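Local structure of chaperone SycD (Chlamydia pneumoniae, 4NRH) at residues 124-132 with 157-167. The protein probably acts as a type III secretion chaperone of the LcrH/SycD family, binding CopN in a complex implicated in directing translocator secretion. Numbering follows the deposited sequence.
Sequences RDKDPYPHY and RAQHKPLYNEL
The side edge of the Arg157 guanidinium, NE and NH2, holds Asp125 at two points, its carbonyl and its carboxylate, a worked example of one arginine tying an interhelical turn to the end of helix 147-158. NE donates to Asp125 O at 2.8 Å, lying nearly in line with the C=O bond although the hydrogen bond bends at its proton (140°), while NH2 forms a straighter salt bridge with Asp125 OD1 at 3.0 Å on the syn side of the carboxylate. The arginine chain runs extended from CG to NE, which brings the guanidinium to the turn; NH1 donates to Met153 O, a further bond that restrains the group's rotation. His131 NE2 lies toward the rim of one guanidinium face, with the two planes turned 49° apart. Nearby, a water donates to both Lys126 O and Arg157 O, tying the backbones together. Within the loop, Asp127 OD1 accepts from Tyr129 N as a cap for helix 129-140, and its OD2 takes a salt bridge from Arg124 NH1. The protein carries a tetratricopeptide-repeat region, whose stacked helices are joined by short turns; here the turn after helix 110-123 packs on the end of helix 147-158 and the start of helix 165-174. Pro128 projects from the turn against Arg157, Ala158, Tyr164 and Leu167: its CD sits over the centre of the Tyr164 ring, 3.6 Å from the centroid, in a CH-pi contact, and Leu163 CG lies toward the rim of the opposite face. The proline CB reaches Ala158 CB at 4.0 Å, and CG touches Leu167 CD1. Leu167 then splits its two methyls between two tyrosines. CD1 stands squarely over the Tyr129 ring, 3.5 Å from its centroid, whereas CD2 lies off-centre above Tyr132, whose side chain also touches Glu170 and Ile174.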
# COMPACT_ATOMS: atom_id res chain seq x y z
N ARG D 124 -24.55 18.42 -6.95
CA ARG D 124 -25.22 19.63 -6.52
C ARG D 124 -25.90 20.30 -7.71
O ARG D 124 -25.47 21.36 -8.18
CB ARG D 124 -24.22 20.59 -5.86
CG ARG D 124 -24.83 21.60 -4.91
CD ARG D 124 -23.85 22.74 -4.67
NE ARG D 124 -22.75 22.37 -3.78
CZ ARG D 124 -21.68 23.13 -3.56
NH1 ARG D 124 -21.57 24.30 -4.17
NH2 ARG D 124 -20.73 22.71 -2.74
N ASP D 125 -26.97 19.68 -8.20
CA ASP D 125 -27.61 20.06 -9.46
C ASP D 125 -28.13 21.50 -9.51
O ASP D 125 -28.09 22.13 -10.57
CB ASP D 125 -28.77 19.10 -9.76
CG ASP D 125 -29.24 19.19 -11.20
OD1 ASP D 125 -28.45 19.64 -12.06
OD2 ASP D 125 -30.40 18.81 -11.47
N LYS D 126 -28.60 22.01 -8.39
CA LYS D 126 -29.24 23.33 -8.37
C LYS D 126 -28.24 24.49 -8.47
O LYS D 126 -28.62 25.60 -8.85
CB LYS D 126 -30.08 23.50 -7.10
CG LYS D 126 -31.27 22.56 -7.02
CD LYS D 126 -32.03 22.72 -5.71
CE LYS D 126 -33.22 21.78 -5.64
NZ LYS D 126 -33.89 21.83 -4.31
N ASP D 127 -26.98 24.22 -8.15
CA ASP D 127 -25.96 25.26 -8.13
C ASP D 127 -25.46 25.60 -9.53
O ASP D 127 -24.96 24.73 -10.24
CB ASP D 127 -24.79 24.82 -7.25
CG ASP D 127 -23.90 25.98 -6.81
OD1 ASP D 127 -24.06 27.10 -7.33
OD2 ASP D 127 -23.04 25.76 -5.94
N PRO D 128 -25.61 26.87 -9.94
CA PRO D 128 -25.11 27.33 -11.24
C PRO D 128 -23.59 27.55 -11.28
O PRO D 128 -22.99 27.46 -12.34
CB PRO D 128 -25.84 28.67 -11.44
CG PRO D 128 -26.10 29.15 -10.06
CD PRO D 128 -26.39 27.91 -9.25
N TYR D 129 -23.00 27.82 -10.12
CA TYR D 129 -21.58 28.18 -10.04
C TYR D 129 -20.57 27.12 -10.52
O TYR D 129 -19.57 27.49 -11.13
CB TYR D 129 -21.24 28.60 -8.61
CG TYR D 129 -21.62 30.03 -8.31
CD1 TYR D 129 -20.81 31.08 -8.73
CD2 TYR D 129 -22.78 30.34 -7.62
CE1 TYR D 129 -21.15 32.40 -8.47
CE2 TYR D 129 -23.13 31.65 -7.35
CZ TYR D 129 -22.32 32.67 -7.78
OH TYR D 129 -22.66 33.98 -7.52
N PRO D 130 -20.81 25.83 -10.23
CA PRO D 130 -19.87 24.85 -10.80
C PRO D 130 -19.82 24.91 -12.33
O PRO D 130 -18.76 24.73 -12.92
CB PRO D 130 -20.43 23.51 -10.32
CG PRO D 130 -21.16 23.83 -9.08
CD PRO D 130 -21.75 25.19 -9.29
N HIS D 131 -20.97 25.17 -12.95
CA HIS D 131 -21.06 25.30 -14.40
C HIS D 131 -20.37 26.57 -14.89
O HIS D 131 -19.72 26.57 -15.94
CB HIS D 131 -22.52 25.29 -14.84
CG HIS D 131 -23.25 24.03 -14.49
ND1 HIS D 131 -23.09 22.85 -15.19
CD2 HIS D 131 -24.13 23.76 -13.50
CE1 HIS D 131 -23.84 21.91 -14.66
NE2 HIS D 131 -24.48 22.43 -13.62
N TYR D 132 -20.52 27.66 -14.14
CA TYR D 132 -19.90 28.93 -14.50
C TYR D 132 -18.38 28.85 -14.50
O TYR D 132 -17.72 29.38 -15.40
CB TYR D 132 -20.36 30.05 -13.55
CG TYR D 132 -19.62 31.35 -13.77
CD1 TYR D 132 -19.88 32.14 -14.89
CD2 TYR D 132 -18.67 31.80 -12.86
CE1 TYR D 132 -19.22 33.33 -15.09
CE2 TYR D 132 -18.00 33.00 -13.06
CZ TYR D 132 -18.28 33.76 -14.17
OH TYR D 132 -17.62 34.95 -14.38
N ARG D 157 -29.94 27.59 -14.20
CA ARG D 157 -29.97 27.45 -12.75
C ARG D 157 -29.87 28.80 -12.03
O ARG D 157 -30.27 28.91 -10.87
CB ARG D 157 -28.84 26.53 -12.29
CG ARG D 157 -29.05 25.07 -12.68
CD ARG D 157 -27.72 24.36 -12.87
NE ARG D 157 -27.91 22.95 -13.20
CZ ARG D 157 -28.17 22.49 -14.42
NH1 ARG D 157 -28.29 23.34 -15.44
NH2 ARG D 157 -28.32 21.19 -14.63
N ALA D 158 -29.35 29.81 -12.71
CA ALA D 158 -29.11 31.11 -12.09
C ALA D 158 -30.35 32.01 -12.11
O ALA D 158 -30.65 32.67 -11.11
CB ALA D 158 -27.95 31.82 -12.78
N GLN D 159 -31.05 32.04 -13.24
CA GLN D 159 -32.20 32.92 -13.39
C GLN D 159 -33.36 32.54 -12.48
O GLN D 159 -33.39 31.43 -11.92
CB GLN D 159 -32.67 32.93 -14.85
CG GLN D 159 -33.16 31.59 -15.36
CD GLN D 159 -33.56 31.64 -16.82
OE1 GLN D 159 -33.49 32.69 -17.46
NE2 GLN D 159 -34.00 30.50 -17.35
N HIS D 160 -34.29 33.48 -12.30
CA HIS D 160 -35.53 33.29 -11.54
C HIS D 160 -35.32 33.19 -10.02
O HIS D 160 -36.25 33.45 -9.26
CB HIS D 160 -36.29 32.06 -12.04
CG HIS D 160 -36.49 32.04 -13.52
ND1 HIS D 160 -36.42 30.88 -14.27
CD2 HIS D 160 -36.75 33.04 -14.40
CE1 HIS D 160 -36.63 31.17 -15.54
NE2 HIS D 160 -36.83 32.47 -15.65
N LYS D 161 -34.12 32.82 -9.59
CA LYS D 161 -33.84 32.70 -8.17
C LYS D 161 -33.01 33.87 -7.66
O LYS D 161 -31.98 34.21 -8.25
CB LYS D 161 -33.13 31.38 -7.87
CG LYS D 161 -33.99 30.14 -8.07
CD LYS D 161 -33.46 28.96 -7.28
CE LYS D 161 -34.12 27.66 -7.71
NZ LYS D 161 -33.38 26.46 -7.23
N PRO D 162 -33.45 34.50 -6.57
CA PRO D 162 -32.77 35.65 -5.96
C PRO D 162 -31.41 35.28 -5.37
O PRO D 162 -30.55 36.15 -5.23
CB PRO D 162 -33.74 36.09 -4.86
CG PRO D 162 -34.50 34.86 -4.52
CD PRO D 162 -34.66 34.12 -5.82
N LEU D 163 -31.24 34.01 -5.04
CA LEU D 163 -29.99 33.52 -4.46
C LEU D 163 -28.83 33.63 -5.44
O LEU D 163 -27.68 33.81 -5.04
CB LEU D 163 -30.16 32.07 -3.99
CG LEU D 163 -28.94 31.37 -3.40
CD1 LEU D 163 -28.44 32.10 -2.17
CD2 LEU D 163 -29.27 29.92 -3.07
N TYR D 164 -29.13 33.53 -6.73
CA TYR D 164 -28.09 33.49 -7.76
C TYR D 164 -28.15 34.70 -8.69
O TYR D 164 -27.76 34.61 -9.85
CB TYR D 164 -28.21 32.21 -8.59
CG TYR D 164 -28.35 30.95 -7.78
CD1 TYR D 164 -27.35 30.53 -6.91
CD2 TYR D 164 -29.49 30.16 -7.89
CE1 TYR D 164 -27.48 29.37 -6.17
CE2 TYR D 164 -29.64 29.00 -7.15
CZ TYR D 164 -28.63 28.61 -6.30
OH TYR D 164 -28.77 27.45 -5.56
N ASN D 165 -28.64 35.83 -8.18
CA ASN D 165 -28.83 37.01 -9.01
C ASN D 165 -27.53 37.65 -9.46
O ASN D 165 -27.40 38.08 -10.60
CB ASN D 165 -29.68 38.05 -8.28
CG ASN D 165 -30.04 39.23 -9.16
OD1 ASN D 165 -30.98 39.17 -9.95
ND2 ASN D 165 -29.29 40.32 -9.02
N GLU D 166 -26.56 37.72 -8.55
CA GLU D 166 -25.24 38.26 -8.86
C GLU D 166 -24.63 37.56 -10.07
O GLU D 166 -23.98 38.19 -10.91
CB GLU D 166 -24.30 38.14 -7.66
CG GLU D 166 -24.47 39.24 -6.63
CD GLU D 166 -23.49 39.13 -5.48
OE1 GLU D 166 -22.98 38.01 -5.24
OE2 GLU D 166 -23.23 40.15 -4.81
N LEU D 167 -24.84 36.25 -10.16
CA LEU D 167 -24.37 35.46 -11.29
C LEU D 167 -25.21 35.73 -12.53
O LEU D 167 -24.68 35.81 -13.64
CB LEU D 167 -24.39 33.97 -10.95
CG LEU D 167 -23.19 33.11 -11.37
CD1 LEU D 167 -23.49 31.63 -11.15
CD2 LEU D 167 -22.78 33.37 -12.82
O HOH W 1 -31.30 26.39 -9.80